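Local coordinates for minor structural protein 4 (Lactococcus phage Tuc2009, PDB 5E7T) that probably forms part of the phage baseplate, the tail-tip assembly used in attaching to the host cell, as an upper baseplate protein, at residues K19-A31 and L80-V92. Residues are numbered along the deposited sequence; the frame is centred on the assembly and turned at random.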
loop_
_atom_site.group_PDB
_atom_site.type_symbol
_atom_site.label_atom_id
_atom_site.label_comp_id
_atom_site.label_asym_id
_atom_site.label_seq_id
_atom_site.Cartn_x
_atom_site.Cartn_y
_atom_site.Cartn_z
ATOM N N LYS A 19 6.627 -28.025 4.329
ATOM C CA LYS A 19 6.294 -28.237 5.732
ATOM C C LYS A 19 5.429 -29.491 5.853
ATOM O O LYS A 19 4.394 -29.610 5.180
ATOM C CB LYS A 19 5.661 -27.006 6.367
ATOM C CG LYS A 19 6.704 -26.079 6.955
ATOM C CD LYS A 19 6.292 -24.640 6.754
ATOM C CE LYS A 19 7.400 -23.670 7.064
ATOM N NZ LYS A 19 7.129 -22.338 6.447
ATOM N N VAL A 20 5.902 -30.456 6.662
ATOM C CA VAL A 20 5.226 -31.726 6.870
ATOM C C VAL A 20 4.499 -31.804 8.225
ATOM O O VAL A 20 5.070 -31.470 9.286
ATOM C CB VAL A 20 6.171 -32.937 6.659
ATOM C CG1 VAL A 20 5.390 -34.245 6.583
ATOM C CG2 VAL A 20 7.027 -32.760 5.407
ATOM N N THR A 21 3.229 -32.250 8.158
ATOM C CA THR A 21 2.367 -32.558 9.292
ATOM C C THR A 21 1.771 -33.959 9.101
ATOM O O THR A 21 1.675 -34.469 7.972
ATOM C CB THR A 21 1.246 -31.523 9.546
ATOM O OG1 THR A 21 0.434 -31.366 8.383
ATOM C CG2 THR A 21 1.755 -30.204 10.063
ATOM N N TYR A 22 1.369 -34.559 10.217
ATOM C CA TYR A 22 0.741 -35.861 10.294
ATOM C C TYR A 22 -0.491 -35.742 11.212
ATOM O O TYR A 22 -0.434 -35.104 12.266
ATOM C CB TYR A 22 1.744 -36.910 10.840
ATOM C CG TYR A 22 1.092 -38.243 11.168
ATOM C CD1 TYR A 22 0.511 -38.472 12.414
ATOM C CD2 TYR A 22 1.061 -39.276 10.235
ATOM C CE1 TYR A 22 -0.108 -39.686 12.714
ATOM C CE2 TYR A 22 0.464 -40.500 10.531
ATOM C CZ TYR A 22 -0.136 -40.694 11.764
ATOM O OH TYR A 22 -0.750 -41.885 12.062
ATOM N N TYR A 23 -1.585 -36.398 10.831
ATOM C CA TYR A 23 -2.828 -36.403 11.599
ATOM C C TYR A 23 -3.761 -37.533 11.179
ATOM O O TYR A 23 -3.779 -37.939 10.007
ATOM C CB TYR A 23 -3.540 -35.045 11.550
ATOM C CG TYR A 23 -3.744 -34.496 10.157
ATOM C CD1 TYR A 23 -2.799 -33.665 9.570
ATOM C CD2 TYR A 23 -4.895 -34.789 9.436
ATOM C CE1 TYR A 23 -2.972 -33.176 8.279
ATOM C CE2 TYR A 23 -5.079 -34.303 8.142
ATOM C CZ TYR A 23 -4.126 -33.476 7.578
ATOM O OH TYR A 23 -4.327 -32.969 6.318
ATOM N N LYS A 24 -4.515 -38.051 12.162
ATOM C CA LYS A 24 -5.466 -39.139 12.006
ATOM C C LYS A 24 -6.895 -38.624 12.067
ATOM O O LYS A 24 -7.201 -37.733 12.863
ATOM C CB LYS A 24 -5.287 -40.106 13.174
ATOM C CG LYS A 24 -4.437 -41.299 12.862
ATOM C CD LYS A 24 -3.890 -41.959 14.107
ATOM C CE LYS A 24 -4.865 -42.764 14.915
ATOM N NZ LYS A 24 -4.224 -43.994 15.449
ATOM N N ASN A 25 -7.792 -39.266 11.307
ATOM C CA ASN A 25 -9.252 -39.054 11.321
ATOM C C ASN A 25 -9.737 -37.632 10.978
ATOM O O ASN A 25 -10.815 -37.223 11.438
ATOM C CB ASN A 25 -9.882 -39.523 12.645
ATOM C CG ASN A 25 -9.815 -41.007 12.835
ATOM O OD1 ASN A 25 -10.385 -41.782 12.065
ATOM N ND2 ASN A 25 -9.139 -41.430 13.878
ATOM N N SER A 26 -9.020 -36.942 10.069
ATOM C CA SER A 26 -9.457 -35.667 9.482
ATOM C C SER A 26 -10.749 -35.978 8.650
ATOM O O SER A 26 -11.029 -37.152 8.407
ATOM C CB SER A 26 -8.373 -35.125 8.562
ATOM O OG SER A 26 -7.882 -36.142 7.701
ATOM N N ILE A 27 -11.536 -34.960 8.245
ATOM C CA ILE A 27 -12.808 -35.178 7.533
ATOM C C ILE A 27 -12.614 -35.987 6.253
ATOM O O ILE A 27 -11.807 -35.612 5.416
ATOM C CB ILE A 27 -13.641 -33.874 7.299
ATOM C CG1 ILE A 27 -12.841 -32.745 6.625
ATOM C CG2 ILE A 27 -14.269 -33.402 8.617
ATOM C CD1 ILE A 27 -13.593 -32.007 5.625
ATOM N N GLY A 28 -13.304 -37.118 6.154
ATOM C CA GLY A 28 -13.246 -37.966 4.965
ATOM C C GLY A 28 -12.368 -39.197 5.046
ATOM O O GLY A 28 -12.393 -40.024 4.122
ATOM N N THR A 29 -11.602 -39.336 6.158
ATOM C CA THR A 29 -10.706 -40.466 6.429
ATOM C C THR A 29 -11.190 -41.412 7.555
ATOM O O THR A 29 -10.596 -42.475 7.775
ATOM C CB THR A 29 -9.309 -39.990 6.693
ATOM O OG1 THR A 29 -9.313 -39.327 7.946
ATOM C CG2 THR A 29 -8.787 -39.082 5.605
ATOM N N GLU A 30 -12.283 -41.045 8.241
ATOM C CA GLU A 30 -12.869 -41.860 9.308
ATOM C C GLU A 30 -13.307 -43.195 8.719
ATOM O O GLU A 30 -13.830 -43.230 7.596
ATOM C CB GLU A 30 -14.051 -41.147 9.977
ATOM C CG GLU A 30 -13.773 -39.721 10.406
ATOM C CD GLU A 30 -14.283 -38.661 9.448
ATOM O OE1 GLU A 30 -14.192 -38.859 8.212
ATOM O OE2 GLU A 30 -14.769 -37.621 9.947
ATOM N N ALA A 31 -13.039 -44.291 9.461
ATOM C CA ALA A 31 -13.302 -45.661 9.027
ATOM C C ALA A 31 -14.771 -45.962 8.770
ATOM O O ALA A 31 -15.080 -46.530 7.724
ATOM C CB ALA A 31 -12.702 -46.659 10.000
ATOM N N LEU A 80 0.279 -31.639 -0.933
ATOM C CA LEU A 80 0.210 -33.036 -1.347
ATOM C C LEU A 80 -0.227 -33.784 -0.108
ATOM O O LEU A 80 0.152 -33.392 1.005
ATOM C CB LEU A 80 1.569 -33.560 -1.823
ATOM C CG LEU A 80 1.595 -34.948 -2.457
ATOM C CD1 LEU A 80 1.242 -34.882 -3.932
ATOM C CD2 LEU A 80 2.952 -35.590 -2.283
ATOM N N LEU A 81 -1.046 -34.834 -0.290
ATOM C CA LEU A 81 -1.557 -35.653 0.801
ATOM C C LEU A 81 -1.211 -37.105 0.565
ATOM O O LEU A 81 -1.452 -37.628 -0.522
ATOM C CB LEU A 81 -3.087 -35.513 0.933
ATOM C CG LEU A 81 -3.673 -34.143 1.242
ATOM C CD1 LEU A 81 -5.177 -34.227 1.321
ATOM C CD2 LEU A 81 -3.192 -33.621 2.533
ATOM N N LEU A 82 -0.658 -37.760 1.578
ATOM C CA LEU A 82 -0.358 -39.187 1.482
ATOM C C LEU A 82 -1.387 -39.837 2.421
ATOM O O LEU A 82 -1.258 -39.723 3.635
ATOM C CB LEU A 82 1.132 -39.467 1.852
ATOM C CG LEU A 82 1.672 -40.917 1.929
ATOM C CD1 LEU A 82 1.292 -41.767 0.709
ATOM C CD2 LEU A 82 3.165 -40.913 2.043
ATOM N N ILE A 83 -2.495 -40.360 1.846
ATOM C CA ILE A 83 -3.616 -40.914 2.607
ATOM C C ILE A 83 -3.524 -42.410 2.713
ATOM O O ILE A 83 -3.589 -43.077 1.681
ATOM C CB ILE A 83 -5.006 -40.488 2.035
ATOM C CG1 ILE A 83 -5.008 -39.028 1.507
ATOM C CG2 ILE A 83 -6.097 -40.711 3.082
ATOM C CD1 ILE A 83 -6.335 -38.526 0.929
ATOM N N ASN A 84 -3.416 -42.947 3.948
ATOM C CA ASN A 84 -3.388 -44.385 4.231
ATOM C C ASN A 84 -4.474 -44.673 5.253
ATOM O O ASN A 84 -4.272 -44.520 6.460
ATOM C CB ASN A 84 -2.008 -44.847 4.716
ATOM C CG ASN A 84 -1.943 -46.286 5.186
ATOM O OD1 ASN A 84 -2.536 -47.207 4.601
ATOM N ND2 ASN A 84 -1.219 -46.499 6.270
ATOM N N GLY A 85 -5.648 -45.015 4.748
ATOM C CA GLY A 85 -6.816 -45.256 5.575
ATOM C C GLY A 85 -7.264 -43.994 6.280
ATOM O O GLY A 85 -7.774 -43.048 5.653
ATOM N N THR A 86 -6.967 -43.972 7.586
ATOM C CA THR A 86 -7.284 -42.987 8.624
ATOM C C THR A 86 -6.171 -41.934 8.784
ATOM O O THR A 86 -6.422 -40.847 9.316
ATOM C CB THR A 86 -7.464 -43.832 9.904
ATOM O OG1 THR A 86 -8.740 -43.608 10.478
ATOM C CG2 THR A 86 -6.359 -43.666 10.926
ATOM N N GLU A 87 -4.926 -42.298 8.366
ATOM C CA GLU A 87 -3.702 -41.518 8.504
ATOM C C GLU A 87 -3.458 -40.655 7.325
ATOM O O GLU A 87 -3.579 -41.114 6.196
ATOM C CB GLU A 87 -2.494 -42.442 8.624
ATOM C CG GLU A 87 -2.417 -43.270 9.879
ATOM C CD GLU A 87 -1.247 -44.224 9.815
ATOM O OE1 GLU A 87 -1.409 -45.310 9.217
ATOM O OE2 GLU A 87 -0.145 -43.849 10.278
ATOM N N ILE A 88 -3.025 -39.421 7.581
ATOM C CA ILE A 88 -2.641 -38.471 6.553
ATOM C C ILE A 88 -1.326 -37.826 6.888
ATOM O O ILE A 88 -1.092 -37.417 8.022
ATOM C CB ILE A 88 -3.742 -37.435 6.200
ATOM C CG1 ILE A 88 -4.674 -38.047 5.182
ATOM C CG2 ILE A 88 -3.141 -36.149 5.611
ATOM C CD1 ILE A 88 -5.686 -37.256 4.820
ATOM N N MET A 89 -0.471 -37.745 5.881
ATOM C CA MET A 89 0.786 -37.042 5.946
ATOM C C MET A 89 0.623 -35.957 4.910
ATOM O O MET A 89 0.341 -36.244 3.738
ATOM C CB MET A 89 1.942 -37.958 5.641
ATOM C CG MET A 89 3.176 -37.507 6.286
ATOM S SD MET A 89 4.398 -38.802 6.190
ATOM C CE MET A 89 3.788 -39.927 7.516
ATOM N N ARG A 90 0.665 -34.708 5.382
ATOM C CA ARG A 90 0.416 -33.518 4.594
ATOM C C ARG A 90 1.733 -32.779 4.333
ATOM O O ARG A 90 2.507 -32.565 5.269
ATOM C CB ARG A 90 -0.573 -32.641 5.373
ATOM C CG ARG A 90 -1.143 -31.511 4.566
ATOM C CD ARG A 90 -1.599 -30.367 5.439
ATOM N NE ARG A 90 -2.142 -29.312 4.596
ATOM C CZ ARG A 90 -2.381 -28.067 4.984
ATOM N NH1 ARG A 90 -2.097 -27.687 6.214
ATOM N NH2 ARG A 90 -2.868 -27.181 4.125
ATOM N N PHE A 91 1.985 -32.391 3.062
ATOM C CA PHE A 91 3.191 -31.683 2.612
ATOM C C PHE A 91 2.769 -30.351 2.023
ATOM O O PHE A 91 2.066 -30.333 1.028
ATOM C CB PHE A 91 3.935 -32.526 1.557
ATOM C CG PHE A 91 4.395 -33.884 2.050
ATOM C CD1 PHE A 91 3.494 -34.940 2.183
ATOM C CD2 PHE A 91 5.729 -34.109 2.374
ATOM C CE1 PHE A 91 3.914 -36.184 2.657
ATOM C CE2 PHE A 91 6.147 -35.358 2.850
ATOM C CZ PHE A 91 5.237 -36.385 2.982
ATOM N N VAL A 92 3.134 -29.241 2.653
ATOM C CA VAL A 92 2.730 -27.939 2.135
ATOM C C VAL A 92 3.926 -27.243 1.526
ATOM O O VAL A 92 4.879 -26.902 2.250
ATOM C CB VAL A 92 2.023 -27.020 3.177
ATOM C CG1 VAL A 92 1.475 -25.759 2.521
ATOM C CG2 VAL A 92 0.918 -27.754 3.918
HETATM O O HOH W 1 -6.511 -38.261 8.687
#
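An antiparallel strand pairing joins Lys19-Lys24 to Glu87-Val92 near the middle of the chain's large beta sheet, extended at one end by loop packing on the Asn84-Glu87 hairpin turn. Lys19 with Val92, Thr21 with Arg90 and Tyr23 with Ile88 are the hydrogen-bonded pairs; Tyr23 N donates to Ile88 O at 3.0 Å. One face of the Tyr23 ring lies against Ile88 CB, with Tyr23 CZ 3.5 Å from Ile88 CG2; Tyr23 CG sits between its own backbone N and carbonyl carbon (chi1 51°). Beside it, Thr21 OG1 rests against Arg90 CB; Arg90 NE salt-bridges Glu79, while Thr21 OG1 and Tyr23 OH bond to another protein's chain. Both strands lie in the region assigned to the baseplate upper protein immunoglobulin-like domain, and the sheet's other side here carries Val20, Tyr22, Met89 and Phe91. Val20 CG1 makes a CH-pi contact over the Phe91 face, 4.2 Å from the centroid. Tyr22 OH donates to Glu87 OE2 (2.7 Å), the ring and carboxylate planes 77° apart. Past the strand, Asn25 N donates to Thr86 O at 2.9 Å, and Thr86 OG1 returns a bond to Asn25 OD1 from above the amide plane, while Asn25 ND2 bonds to Glu43. One water links Tyr23 O, Ser26 OG, Thr29 OG1 and Thr86 O.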